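TetR/AcrR family transcriptional regulator (PDB 6G8G) acts as a TetR-family transcriptional repressor whose hold on DNA is probably relieved by flavonoids such as genistein. Local coordinates at the interface of chains A and B. Residues are numbered along the deposited sequence; one frame, centred on the assembly and turned at random. Chains: chain A/B, TetR/AcrR family transcriptional regulator.

The interface of chains A and B. Residues chain A 120, 128, 131-132, 134-135, 139; chain B 178, 181-182, 185, 187.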
# COMPACT_ATOMS: atom_id res chain seq x y z
N ILE A 120 -1.12 0.55 -14.29
CA ILE A 120 -1.33 1.97 -14.06
C ILE A 120 -0.10 2.69 -13.46
O ILE A 120 0.26 3.81 -13.87
CB ILE A 120 -2.54 2.19 -13.17
CG1 ILE A 120 -3.77 1.72 -13.91
CG2 ILE A 120 -2.68 3.68 -12.84
CD1 ILE A 120 -4.93 1.37 -13.00
N PRO A 128 -3.93 10.28 -15.35
CA PRO A 128 -4.61 10.49 -14.06
C PRO A 128 -6.09 10.21 -14.07
O PRO A 128 -6.65 9.80 -13.07
CB PRO A 128 -4.39 11.98 -13.77
CG PRO A 128 -3.97 12.57 -15.07
CD PRO A 128 -3.22 11.49 -15.79
N ALA A 131 -6.39 6.53 -13.70
CA ALA A 131 -5.94 6.13 -12.38
C ALA A 131 -7.06 6.42 -11.38
O ALA A 131 -7.35 5.63 -10.50
CB ALA A 131 -4.68 6.88 -12.05
N ARG A 132 -7.71 7.56 -11.53
CA ARG A 132 -8.81 7.87 -10.60
C ARG A 132 -10.02 7.01 -10.85
O ARG A 132 -10.73 6.64 -9.93
CB ARG A 132 -9.20 9.32 -10.69
CG ARG A 132 -10.19 9.71 -9.61
CD ARG A 132 -10.06 11.18 -9.27
NE ARG A 132 -8.95 11.50 -8.36
CZ ARG A 132 -8.91 11.15 -7.08
NH1 ARG A 132 -9.90 10.43 -6.52
NH2 ARG A 132 -7.87 11.51 -6.34
N PHE A 134 -9.96 3.94 -11.71
CA PHE A 134 -9.69 2.70 -11.02
C PHE A 134 -9.93 2.86 -9.52
O PHE A 134 -10.64 2.07 -8.90
CB PHE A 134 -8.26 2.22 -11.27
CG PHE A 134 -7.85 1.14 -10.33
CD1 PHE A 134 -8.28 -0.16 -10.52
CD2 PHE A 134 -7.12 1.43 -9.21
CE1 PHE A 134 -7.94 -1.16 -9.65
CE2 PHE A 134 -6.76 0.43 -8.34
CZ PHE A 134 -7.17 -0.86 -8.56
N TYR A 135 -9.35 3.90 -8.94
CA TYR A 135 -9.52 4.15 -7.52
C TYR A 135 -10.99 4.21 -7.11
O TYR A 135 -11.38 3.57 -6.14
CB TYR A 135 -8.81 5.42 -7.08
CG TYR A 135 -9.01 5.69 -5.61
CD1 TYR A 135 -8.34 4.96 -4.65
CD2 TYR A 135 -9.93 6.64 -5.20
CE1 TYR A 135 -8.56 5.18 -3.30
CE2 TYR A 135 -10.18 6.87 -3.86
CZ TYR A 135 -9.49 6.14 -2.92
OH TYR A 135 -9.80 6.42 -1.60
N PRO A 139 -11.23 0.36 -4.80
CA PRO A 139 -10.99 0.72 -3.43
C PRO A 139 -12.05 1.64 -2.83
O PRO A 139 -12.57 1.37 -1.75
CB PRO A 139 -9.66 1.46 -3.51
CG PRO A 139 -8.96 0.82 -4.62
CD PRO A 139 -10.01 0.45 -5.62
N GLU B 178 -4.51 5.01 3.44
CA GLU B 178 -4.62 4.57 2.06
C GLU B 178 -3.55 5.19 1.18
O GLU B 178 -3.52 5.03 -0.04
CB GLU B 178 -5.95 5.10 1.61
CG GLU B 178 -6.85 4.08 0.99
CD GLU B 178 -8.05 4.76 0.37
OE1 GLU B 178 -8.26 6.01 0.59
OE2 GLU B 178 -8.77 4.01 -0.32
N LEU B 181 -1.16 3.55 -1.59
CA LEU B 181 -1.84 3.26 -2.83
C LEU B 181 -2.01 4.54 -3.65
O LEU B 181 -1.75 4.56 -4.84
CB LEU B 181 -3.22 2.67 -2.55
CG LEU B 181 -4.09 2.45 -3.79
CD1 LEU B 181 -3.54 1.31 -4.61
CD2 LEU B 181 -5.51 2.19 -3.36
N LEU B 182 -2.51 5.57 -3.00
CA LEU B 182 -2.70 6.82 -3.69
C LEU B 182 -1.38 7.29 -4.35
O LEU B 182 -1.37 7.81 -5.46
CB LEU B 182 -3.24 7.85 -2.71
CG LEU B 182 -4.67 7.55 -2.27
CD1 LEU B 182 -5.16 8.42 -1.14
CD2 LEU B 182 -5.63 7.71 -3.45
N LEU B 185 -0.44 5.28 -7.41
CA LEU B 185 -1.30 5.63 -8.54
C LEU B 185 -1.05 7.04 -9.07
O LEU B 185 -1.52 7.40 -10.13
CB LEU B 185 -2.78 5.54 -8.14
CG LEU B 185 -3.28 4.13 -7.77
CD1 LEU B 185 -4.72 4.16 -7.28
CD2 LEU B 185 -3.17 3.17 -8.93
N LEU B 187 -1.94 9.84 -7.40
CA LEU B 187 -3.07 10.69 -7.04
C LEU B 187 -2.90 11.40 -5.72
O LEU B 187 -3.78 12.15 -5.33
CB LEU B 187 -4.31 9.84 -6.89
CG LEU B 187 -4.66 8.96 -8.07
CD1 LEU B 187 -5.83 8.08 -7.66
CD2 LEU B 187 -5.01 9.79 -9.30
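In this TetR-family regulator the C-terminal ligand-binding domains pair about a two-fold axis, as is usual for the family, and this patch, with its symmetry twin, forms part of that dimer interface. Helix 128-137 of chain A lies against the short helix 179-185 of chain B and the residues flanking it; B:Leu181 at the contact belongs also to the genistein pocket, so ligand binding could be felt here. Packing is close around B:Leu185 and B:Leu187, which bury 70 and 87 Å² of their surface. B:Leu187, with CG anti to the carbonyl carbon (chi1 -54°), forks over helix 128-137: CD1 meets CB of A:Tyr135 at 4.0 Å, while CD2 turns to the methyl of A:Ala131. The backbone O of B:Leu185 lies 3.7 Å from the CB of A:Ala131. B:Leu185 splits its methyls as well: its side chain crosses A:Ile120 obliquely, CD2 lying 4.0 Å from CG2, and crosses the A:Phe134 side chain at about a right angle, CD1 approaching CD2 of the ring. A:Tyr135, its CG anti to the backbone N (chi1 179°), runs out across the partner helix. CD2 of B:Leu182 sits over one ring face, offset toward the rim, 3.9 Å from A:Tyr135 CE1. Next to it on helix 179-185, the B:Leu181 side chain crosses A:Pro139 at about a right angle, its CD2 3.9 Å from CG. The phenol meets B:Glu178 tip to tip: OH donates to OE1 at 2.7 Å, on the syn lone pair, and a weak second bond goes to OE2. Ring and carboxylate planes stand 57° apart, with the carboxylate carbon at the ring edge. The phenol bond may help to stabilise the carboxylate's negative charge. Looser contact is made by A:Arg132: its chain bends at chi3, laying a guanidinium face toward CD1 of B:Leu187, and its NH2 stays 4.0 Å from B:Leu187 CB.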